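Local structure of KLLA0F20702p (Kluyveromyces lactis, 5Y5A) at residues 304-317 against 346-360. The protein is the telomerase subunit Est1, the N-terminal two-thirds of which is present here, and probably helps bring telomerase to chromosome ends by binding Cdc13. Numbering follows the deposited sequence.
Sequences KKRIINMEIMEFYI and LFDKIEIRYIKNISM
With CG anti to the carbonyl carbon (chi1 -62°) and the thioether extended as far as SD, M313 reaches across to helix 339-379 and rests its methyl at the bend of that helix. CE ends 3.5 Å from K349 O and equally near R353 O, while SD touches N357 CB. M313 is thus a knob in a hole formed by K349, I350, N357 and M360. K349 folds at chi2 (-56°), which carries CE past I312 CD1 and sets NZ 3.0 Å from N309 OD1, its hydrogen-bond acceptor; the ammonium is tilted from the amide's carbonyl plane. The same N309 amide lies nearly parallel to the R353 guanidinium, its ND2 3.6 Å from R353 CD. One water accepts from K304 NZ, K349 NZ and, weakly, R353 NE, probably easing the closeness of these like charges.

The axes of helix 306-315 and residues 346-360 run at 133°, nearer antiparallel than parallel, within the all-helical Est1 DNA/RNA-binding region, where the long helix is kinked. N357 bridges the kink: its ND2 gives a nearly straight bond to R353 O at 2.9 Å; R353 O lies in the N357 amide plane and ND2 in the R353 carbonyl plane. Its OD1 faces the other helix, close to M310 CB, and accepts a bent bond from R306 NH2 at 3.2 Å, the donor standing above the carbonyl plane. Further along, M360 curls SD to 3.7 Å from E314 CB, whereas the E314 carboxylate turns to N253. At the N-terminal end of 346-360, L346 splits its branches, CD1 against the M313 backbone and CD2 3.9 Å from I317 CB.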
ATOM      1  N   LYS A 304      -2.747  22.518  19.072  1.00 98.20           N
ATOM      2  CA  LYS A 304      -3.827  21.651  18.606  1.00 92.04           C
ATOM      3  C   LYS A 304      -4.378  22.088  17.253  1.00 90.07           C
ATOM      4  O   LYS A 304      -5.573  21.937  16.980  1.00 92.49           O
ATOM      5  CB  LYS A 304      -4.954  21.593  19.637  1.00 92.93           C
ATOM      6  CG  LYS A 304      -4.499  21.052  20.977  1.00 91.26           C
ATOM      7  CD  LYS A 304      -5.663  20.687  21.867  1.00 89.85           C
ATOM      8  CE  LYS A 304      -5.164  20.064  23.157  1.00 91.39           C
ATOM      9  NZ  LYS A 304      -6.238  19.320  23.865  1.00 95.31           N
ATOM     10  N   LYS A 305      -3.499  22.633  16.415  1.00 84.42           N
ATOM     11  CA  LYS A 305      -3.790  22.783  14.998  1.00 82.49           C
ATOM     12  C   LYS A 305      -3.957  21.393  14.401  1.00 86.84           C
ATOM     13  O   LYS A 305      -3.262  20.453  14.798  1.00 83.46           O
ATOM     14  CB  LYS A 305      -2.676  23.531  14.278  1.00 83.60           C
ATOM     15  CG  LYS A 305      -2.347  24.885  14.859  1.00 87.58           C
ATOM     16  CD  LYS A 305      -1.067  25.415  14.240  1.00 92.59           C
ATOM     17  CE  LYS A 305      -0.633  26.722  14.877  1.00 99.12           C
ATOM     18  NZ  LYS A 305       0.642  27.204  14.282  1.00100.47           N
ATOM     19  N   ARG A 306      -4.875  21.278  13.454  1.00 92.76           N
ATOM     20  CA  ARG A 306      -5.181  20.032  12.777  1.00 95.53           C
ATOM     21  C   ARG A 306      -3.956  19.323  12.267  1.00 90.09           C
ATOM     22  O   ARG A 306      -3.871  18.117  12.295  1.00 83.21           O
ATOM     23  CB  ARG A 306      -6.093  20.305  11.584  1.00101.48           C
ATOM     24  CG  ARG A 306      -6.729  19.069  10.947  1.00102.43           C
ATOM     25  CD  ARG A 306      -5.843  18.483   9.874  1.00104.82           C
ATOM     26  NE  ARG A 306      -6.381  18.652   8.538  1.00106.58           N
ATOM     27  CZ  ARG A 306      -6.461  17.667   7.650  1.00106.51           C
ATOM     28  NH1 ARG A 306      -6.963  17.890   6.453  1.00102.65           N
ATOM     29  NH2 ARG A 306      -6.043  16.454   7.957  1.00109.22           N
ATOM     30  N   ILE A 307      -3.013  20.094  11.782  1.00 83.72           N
ATOM     31  CA  ILE A 307      -1.797  19.542  11.197  1.00 79.35           C
ATOM     32  C   ILE A 307      -1.019  18.753  12.252  1.00 73.03           C
ATOM     33  O   ILE A 307      -0.380  17.749  11.944  1.00 74.33           O
ATOM     34  CB  ILE A 307      -0.899  20.646  10.586  1.00 74.73           C
ATOM     35  CG1 ILE A 307       0.219  20.020   9.749  1.00 73.84           C
ATOM     36  CG2 ILE A 307      -0.321  21.547  11.663  1.00 77.33           C
ATOM     37  CD1 ILE A 307      -0.272  19.292   8.512  1.00 67.77           C
ATOM     38  N   ILE A 308      -1.102  19.198  13.501  1.00 68.58           N
ATOM     39  CA  ILE A 308      -0.438  18.520  14.602  1.00 58.81           C
ATOM     40  C   ILE A 308      -1.197  17.258  15.003  1.00 54.66           C
ATOM     41  O   ILE A 308      -0.584  16.221  15.258  1.00 57.07           O
ATOM     42  CB  ILE A 308      -0.297  19.445  15.821  1.00 60.85           C
ATOM     43  CG1 ILE A 308       0.394  20.748  15.418  1.00 73.83           C
ATOM     44  CG2 ILE A 308       0.460  18.745  16.937  1.00 54.07           C
ATOM     45  CD1 ILE A 308       1.749  20.547  14.777  1.00 79.26           C
ATOM     46  N   ASN A 309      -2.527  17.348  15.059  1.00 46.25           N
ATOM     47  CA  ASN A 309      -3.355  16.187  15.378  1.00 43.88           C
ATOM     48  C   ASN A 309      -3.098  15.097  14.348  1.00 44.89           C
ATOM     49  O   ASN A 309      -2.905  13.928  14.692  1.00 45.02           O
ATOM     50  CB  ASN A 309      -4.855  16.541  15.408  1.00 41.10           C
ATOM     51  CG  ASN A 309      -5.182  17.670  16.366  1.00 50.43           C
ATOM     52  OD1 ASN A 309      -4.619  17.770  17.451  1.00 59.47           O
ATOM     53  ND2 ASN A 309      -6.110  18.529  15.963  1.00 56.89           N
ATOM     54  N   MET A 310      -3.083  15.492  13.082  1.00 49.00           N
ATOM     55  CA  MET A 310      -2.800  14.558  11.998  1.00 51.53           C
ATOM     56  C   MET A 310      -1.420  13.911  12.136  1.00 49.93           C
ATOM     57  O   MET A 310      -1.285  12.708  11.967  1.00 48.01           O
ATOM     58  CB  MET A 310      -2.904  15.254  10.639  1.00 56.67           C
ATOM     59  CG  MET A 310      -2.656  14.306   9.459  1.00 66.70           C
ATOM     60  SD  MET A 310      -3.368  14.895   7.912  1.00131.20           S
ATOM     61  CE  MET A 310      -2.698  16.551   7.847  1.00 82.66           C
ATOM     62  N   GLU A 311      -0.395  14.699  12.446  1.00 51.99           N
ATOM     63  CA  GLU A 311       0.947  14.126  12.526  1.00 46.78           C
ATOM     64  C   GLU A 311       1.081  13.175  13.718  1.00 45.97           C
ATOM     65  O   GLU A 311       1.756  12.151  13.628  1.00 43.94           O
ATOM     66  CB  GLU A 311       1.993  15.233  12.575  1.00 47.17           C
ATOM     67  CG  GLU A 311       2.174  15.901  11.217  1.00 62.51           C
ATOM     68  CD  GLU A 311       3.164  17.050  11.238  1.00 82.38           C
ATOM     69  OE1 GLU A 311       3.607  17.441  12.337  1.00 88.95           O
ATOM     70  OE2 GLU A 311       3.498  17.561  10.147  1.00 88.85           O
ATOM     71  N   ILE A 312       0.408  13.488  14.819  1.00 43.79           N
ATOM     72  CA  ILE A 312       0.363  12.571  15.955  1.00 44.44           C
ATOM     73  C   ILE A 312      -0.259  11.225  15.568  1.00 46.84           C
ATOM     74  O   ILE A 312       0.227  10.163  15.967  1.00 44.26           O
ATOM     75  CB  ILE A 312      -0.413  13.181  17.132  1.00 42.56           C
ATOM     76  CG1 ILE A 312       0.378  14.358  17.706  1.00 52.40           C
ATOM     77  CG2 ILE A 312      -0.674  12.135  18.210  1.00 40.03           C
ATOM     78  CD1 ILE A 312      -0.260  15.005  18.890  1.00 57.85           C
ATOM     79  N   MET A 313      -1.319  11.259  14.772  1.00 46.67           N
ATOM     80  CA  MET A 313      -1.964  10.012  14.368  1.00 45.15           C
ATOM     81  C   MET A 313      -1.103   9.244  13.374  1.00 44.07           C
ATOM     82  O   MET A 313      -1.108   8.020  13.378  1.00 47.28           O
ATOM     83  CB  MET A 313      -3.347  10.284  13.790  1.00 51.36           C
ATOM     84  CG  MET A 313      -4.281  10.926  14.801  1.00 54.95           C
ATOM     85  SD  MET A 313      -5.955  11.085  14.190  1.00 61.95           S
ATOM     86  CE  MET A 313      -6.434  12.630  14.960  1.00 54.40           C
ATOM     87  N   GLU A 314      -0.341   9.955  12.548  1.00 40.32           N
ATOM     88  CA  GLU A 314       0.573   9.288  11.627  1.00 42.42           C
ATOM     89  C   GLU A 314       1.769   8.671  12.365  1.00 42.61           C
ATOM     90  O   GLU A 314       2.236   7.602  12.014  1.00 47.56           O
ATOM     91  CB  GLU A 314       1.079  10.260  10.559  1.00 47.22           C
ATOM     92  CG  GLU A 314       1.968   9.579   9.541  1.00 48.12           C
ATOM     93  CD  GLU A 314       2.702  10.551   8.644  1.00 48.20           C
ATOM     94  OE1 GLU A 314       2.304  11.723   8.595  1.00 50.76           O
ATOM     95  OE2 GLU A 314       3.676  10.133   7.982  1.00 50.31           O
ATOM     96  N   PHE A 315       2.260   9.347  13.395  1.00 46.05           N
ATOM     97  CA  PHE A 315       3.505   8.932  14.018  1.00 44.16           C
ATOM     98  C   PHE A 315       3.377   8.093  15.280  1.00 42.10           C
ATOM     99  O   PHE A 315       4.179   7.194  15.492  1.00 45.13           O
ATOM    100  CB  PHE A 315       4.351  10.163  14.336  1.00 38.78           C
ATOM    101  CG  PHE A 315       5.082  10.705  13.154  1.00 37.51           C
ATOM    102  CD1 PHE A 315       4.442  11.525  12.238  1.00 37.74           C
ATOM    103  CD2 PHE A 315       6.409  10.382  12.943  1.00 40.59           C
ATOM    104  CE1 PHE A 315       5.117  12.021  11.143  1.00 46.35           C
ATOM    105  CE2 PHE A 315       7.089  10.878  11.850  1.00 45.60           C
ATOM    106  CZ  PHE A 315       6.444  11.701  10.950  1.00 47.58           C
ATOM    107  N   TYR A 316       2.400   8.385  16.130  1.00 42.63           N
ATOM    108  CA  TYR A 316       2.414   7.802  17.465  1.00 42.28           C
ATOM    109  C   TYR A 316       2.011   6.340  17.469  1.00 43.51           C
ATOM    110  O   TYR A 316       2.178   5.661  18.475  1.00 44.79           O
ATOM    111  CB  TYR A 316       1.525   8.601  18.427  1.00 45.44           C
ATOM    112  CG  TYR A 316       2.225   9.832  18.975  1.00 46.10           C
ATOM    113  CD1 TYR A 316       3.299  10.385  18.300  1.00 46.35           C
ATOM    114  CD2 TYR A 316       1.833  10.425  20.173  1.00 49.44           C
ATOM    115  CE1 TYR A 316       3.951  11.495  18.773  1.00 45.72           C
ATOM    116  CE2 TYR A 316       2.496  11.556  20.666  1.00 46.04           C
ATOM    117  CZ  TYR A 316       3.555  12.080  19.952  1.00 45.72           C
ATOM    118  OH  TYR A 316       4.238  13.199  20.398  1.00 44.61           O
ATOM    119  N   ILE A 317       1.505   5.838  16.349  1.00 37.45           N
ATOM    120  CA  ILE A 317       1.213   4.418  16.277  1.00 33.84           C
ATOM    121  C   ILE A 317       2.504   3.641  15.988  1.00 38.34           C
ATOM    122  O   ILE A 317       2.576   2.441  16.219  1.00 43.81           O
ATOM    123  CB  ILE A 317       0.141   4.094  15.197  1.00 36.55           C
ATOM    124  CG1 ILE A 317      -0.453   2.698  15.427  1.00 35.23           C
ATOM    125  CG2 ILE A 317       0.718   4.249  13.791  1.00 35.51           C
ATOM    126  CD1 ILE A 317      -1.456   2.254  14.360  1.00 41.79           C
ATOM    127  N   LEU A 346      -2.377   8.982  21.115  1.00 40.63           N
ATOM    128  CA  LEU A 346      -2.945   8.433  19.886  1.00 35.71           C
ATOM    129  C   LEU A 346      -4.442   8.141  20.037  1.00 37.76           C
ATOM    130  O   LEU A 346      -5.244   8.532  19.198  1.00 37.59           O
ATOM    131  CB  LEU A 346      -2.230   7.134  19.482  1.00 37.23           C
ATOM    132  CG  LEU A 346      -2.844   6.426  18.273  1.00 40.50           C
ATOM    133  CD1 LEU A 346      -2.608   7.283  17.044  1.00 44.61           C
ATOM    134  CD2 LEU A 346      -2.303   5.008  18.063  1.00 40.46           C
ATOM    135  N   PHE A 347      -4.803   7.422  21.095  1.00 38.50           N
ATOM    136  CA  PHE A 347      -6.197   7.032  21.299  1.00 37.53           C
ATOM    137  C   PHE A 347      -7.036   8.257  21.582  1.00 38.95           C
ATOM    138  O   PHE A 347      -8.166   8.353  21.106  1.00 44.95           O
ATOM    139  CB  PHE A 347      -6.333   6.001  22.429  1.00 36.94           C
ATOM    140  CG  PHE A 347      -6.067   4.571  21.992  1.00 41.04           C
ATOM    141  CD1 PHE A 347      -4.905   4.241  21.313  1.00 40.18           C
ATOM    142  CD2 PHE A 347      -6.976   3.559  22.278  1.00 45.44           C
ATOM    143  CE1 PHE A 347      -4.659   2.925  20.918  1.00 47.18           C
ATOM    144  CE2 PHE A 347      -6.742   2.243  21.882  1.00 40.74           C
ATOM    145  CZ  PHE A 347      -5.584   1.922  21.216  1.00 44.95           C
ATOM    146  N   ASP A 348      -6.480   9.212  22.329  1.00 44.40           N
ATOM    147  CA  ASP A 348      -7.203  10.456  22.625  1.00 47.22           C
ATOM    148  C   ASP A 348      -7.449  11.285  21.365  1.00 44.76           C
ATOM    149  O   ASP A 348      -8.552  11.791  21.158  1.00 44.98           O
ATOM    150  CB  ASP A 348      -6.449  11.298  23.662  1.00 47.10           C
ATOM    151  CG  ASP A 348      -6.611  10.768  25.085  1.00 52.94           C
ATOM    152  OD1 ASP A 348      -7.243   9.700  25.272  1.00 55.33           O
ATOM    153  OD2 ASP A 348      -6.095  11.413  26.019  1.00 53.40           O
ATOM    154  N   LYS A 349      -6.424  11.429  20.527  1.00 45.33           N
ATOM    155  CA  LYS A 349      -6.572  12.165  19.271  1.00 41.67           C
ATOM    156  C   LYS A 349      -7.631  11.490  18.389  1.00 40.29           C
ATOM    157  O   LYS A 349      -8.461  12.156  17.779  1.00 47.73           O
ATOM    158  CB  LYS A 349      -5.237  12.256  18.523  1.00 45.14           C
ATOM    159  CG  LYS A 349      -4.187  13.154  19.191  1.00 47.36           C
ATOM    160  CD  LYS A 349      -4.723  14.558  19.407  1.00 41.93           C
ATOM    161  CE  LYS A 349      -3.676  15.477  19.980  1.00 41.90           C
ATOM    162  NZ  LYS A 349      -4.228  16.834  20.267  1.00 47.55           N
ATOM    163  N   ILE A 350      -7.616  10.165  18.353  1.00 35.80           N
ATOM    164  CA  ILE A 350      -8.594   9.419  17.560  1.00 41.01           C
ATOM    165  C   ILE A 350     -10.025   9.698  18.057  1.00 46.80           C
ATOM    166  O   ILE A 350     -10.930   9.924  17.260  1.00 51.38           O
ATOM    167  CB  ILE A 350      -8.287   7.907  17.583  1.00 41.26           C
ATOM    168  CG1 ILE A 350      -6.997   7.621  16.805  1.00 42.82           C
ATOM    169  CG2 ILE A 350      -9.447   7.084  16.997  1.00 38.35           C
ATOM    170  CD1 ILE A 350      -6.571   6.157  16.824  1.00 37.03           C
ATOM    171  N   GLU A 351     -10.211   9.733  19.372  1.00 40.94           N
ATOM    172  CA  GLU A 351     -11.531   9.966  19.959  1.00 43.92           C
ATOM    173  C   GLU A 351     -12.001  11.402  19.754  1.00 45.28           C
ATOM    174  O   GLU A 351     -13.161  11.650  19.433  1.00 41.07           O
ATOM    175  CB  GLU A 351     -11.501   9.622  21.452  1.00 36.01           C
ATOM    176  CG  GLU A 351     -12.774   9.890  22.210  1.00 41.37           C
ATOM    177  CD  GLU A 351     -12.753   9.254  23.588  1.00 52.94           C
ATOM    178  OE1 GLU A 351     -11.698   8.697  23.974  1.00 57.00           O
ATOM    179  OE2 GLU A 351     -13.788   9.294  24.278  1.00 58.90           O
ATOM    180  N   ILE A 352     -11.086  12.352  19.913  1.00 46.40           N
ATOM    181  CA  ILE A 352     -11.448  13.764  19.920  1.00 39.79           C
ATOM    182  C   ILE A 352     -11.353  14.409  18.530  1.00 42.36           C
ATOM    183  O   ILE A 352     -12.079  15.360  18.224  1.00 41.41           O
ATOM    184  CB  ILE A 352     -10.548  14.542  20.923  1.00 52.06           C
ATOM    185  CG1 ILE A 352     -10.714  13.966  22.333  1.00 52.65           C
ATOM    186  CG2 ILE A 352     -10.842  16.033  20.915  1.00 45.69           C
ATOM    187  CD1 ILE A 352      -9.911  14.689  23.397  1.00 45.65           C
ATOM    188  N   ARG A 353     -10.469  13.889  17.683  1.00 40.80           N
ATOM    189  CA  ARG A 353     -10.118  14.589  16.446  1.00 46.74           C
ATOM    190  C   ARG A 353     -10.298  13.740  15.189  1.00 47.42           C
ATOM    191  O   ARG A 353      -9.614  13.965  14.192  1.00 52.46           O
ATOM    192  CB  ARG A 353      -8.661  15.075  16.506  1.00 48.41           C
ATOM    193  CG  ARG A 353      -8.281  15.885  17.752  1.00 44.95           C
ATOM    194  CD  ARG A 353      -8.902  17.265  17.761  1.00 43.45           C
ATOM    195  NE  ARG A 353      -8.573  17.986  18.989  1.00 46.52           N
ATOM    196  CZ  ARG A 353      -8.873  19.261  19.212  1.00 52.71           C
ATOM    197  NH1 ARG A 353      -9.509  19.971  18.293  1.00 47.95           N
ATOM    198  NH2 ARG A 353      -8.537  19.826  20.360  1.00 54.59           N
ATOM    199  N   TYR A 354     -11.208  12.770  15.221  1.00 39.44           N
ATOM    200  CA  TYR A 354     -11.327  11.853  14.091  1.00 38.76           C
ATOM    201  C   TYR A 354     -11.927  12.508  12.845  1.00 39.21           C
ATOM    202  O   TYR A 354     -11.622  12.104  11.726  1.00 41.62           O
ATOM    203  CB  TYR A 354     -12.151  10.619  14.477  1.00 33.95           C
ATOM    204  CG  TYR A 354     -13.618  10.879  14.760  1.00 41.49           C
ATOM    205  CD1 TYR A 354     -14.541  10.979  13.724  1.00 45.65           C
ATOM    206  CD2 TYR A 354     -14.085  10.987  16.066  1.00 40.98           C
ATOM    207  CE1 TYR A 354     -15.886  11.212  13.979  1.00 43.83           C
ATOM    208  CE2 TYR A 354     -15.427  11.217  16.330  1.00 49.11           C
ATOM    209  CZ  TYR A 354     -16.320  11.325  15.283  1.00 44.34           C
ATOM    210  OH  TYR A 354     -17.649  11.544  15.537  1.00 46.06           O
ATOM    211  N   ILE A 355     -12.765  13.521  13.037  1.00 42.90           N
ATOM    212  CA  ILE A 355     -13.551  14.084  11.937  1.00 44.80           C
ATOM    213  C   ILE A 355     -12.699  14.585  10.759  1.00 50.98           C
ATOM    214  O   ILE A 355     -12.915  14.185   9.614  1.00 51.37           O
ATOM    215  CB  ILE A 355     -14.439  15.226  12.442  1.00 48.99           C
ATOM    216  CG1 ILE A 355     -15.462  14.682  13.443  1.00 48.85           C
ATOM    217  CG2 ILE A 355     -15.130  15.934  11.274  1.00 50.90           C
ATOM    218  CD1 ILE A 355     -16.370  15.753  14.022  1.00 50.97           C
ATOM    219  N   LYS A 356     -11.722  15.440  11.037  1.00 49.51           N
ATOM    220  CA  LYS A 356     -10.882  15.988   9.977  1.00 45.19           C
ATOM    221  C   LYS A 356      -9.689  15.091   9.625  1.00 52.61           C
ATOM    222  O   LYS A 356      -8.943  15.372   8.684  1.00 54.34           O
ATOM    223  CB  LYS A 356     -10.386  17.373  10.381  1.00 42.01           C
ATOM    224  CG  LYS A 356     -11.485  18.433  10.511  1.00 41.03           C
ATOM    225  CD  LYS A 356     -10.892  19.766  10.941  1.00 48.42           C
ATOM    226  CE  LYS A 356     -11.973  20.738  11.412  1.00 56.32           C
ATOM    227  NZ  LYS A 356     -11.426  22.104  11.656  1.00 61.91           N
ATOM    228  N   ASN A 357      -9.508  14.008  10.374  1.00 43.33           N
ATOM    229  CA  ASN A 357      -8.311  13.195  10.208  1.00 41.57           C
ATOM    230  C   ASN A 357      -8.614  11.728   9.928  1.00 44.63           C
ATOM    231  O   ASN A 357      -7.731  10.891  10.024  1.00 43.57           O
ATOM    232  CB  ASN A 357      -7.427  13.325  11.453  1.00 44.00           C
ATOM    233  CG  ASN A 357      -6.971  14.763  11.698  1.00 49.21           C
ATOM    234  OD1 ASN A 357      -6.156  15.295  10.947  1.00 55.69           O
ATOM    235  ND2 ASN A 357      -7.505  15.401  12.747  1.00 38.76           N
ATOM    236  N   ILE A 358      -9.855  11.427   9.547  1.00 45.44           N
ATOM    237  CA  ILE A 358     -10.302  10.042   9.418  1.00 41.36           C
ATOM    238  C   ILE A 358      -9.493   9.264   8.375  1.00 42.73           C
ATOM    239  O   ILE A 358      -9.297   8.061   8.507  1.00 44.90           O
ATOM    240  CB  ILE A 358     -11.814   9.975   9.065  1.00 44.27           C
ATOM    241  CG1 ILE A 358     -12.362   8.568   9.267  1.00 40.68           C
ATOM    242  CG2 ILE A 358     -12.071  10.453   7.644  1.00 48.70           C
ATOM    243  CD1 ILE A 358     -12.276   8.057  10.693  1.00 42.68           C
ATOM    244  N   SER A 359      -8.989   9.959   7.363  1.00 43.39           N
ATOM    245  CA  SER A 359      -8.234   9.299   6.314  1.00 43.48           C
ATOM    246  C   SER A 359      -6.932   8.705   6.860  1.00 44.53           C
ATOM    247  O   SER A 359      -6.505   7.632   6.434  1.00 40.91           O
ATOM    248  CB  SER A 359      -7.939  10.273   5.178  1.00 51.64           C
ATOM    249  OG  SER A 359      -7.023   9.706   4.262  1.00 68.95           O
ATOM    250  N   MET A 360      -6.313   9.399   7.810  1.00 42.37           N
ATOM    251  CA  MET A 360      -5.091   8.911   8.443  1.00 43.36           C
ATOM    252  C   MET A 360      -5.420   7.783   9.426  1.00 42.51           C
ATOM    253  O   MET A 360      -4.618   6.863   9.642  1.00 43.36           O
ATOM    254  CB  MET A 360      -4.350  10.063   9.154  1.00 40.06           C
ATOM    255  CG  MET A 360      -3.033   9.640   9.820  1.00 36.74           C
ATOM    256  SD  MET A 360      -1.819   8.943   8.647  1.00 49.38           S
ATOM    257  CE  MET A 360      -1.462  10.420   7.706  1.00 38.82           C
TER
HETATM  258  O   HOH W   1      -6.918  16.962  21.735  1.00 38.32           O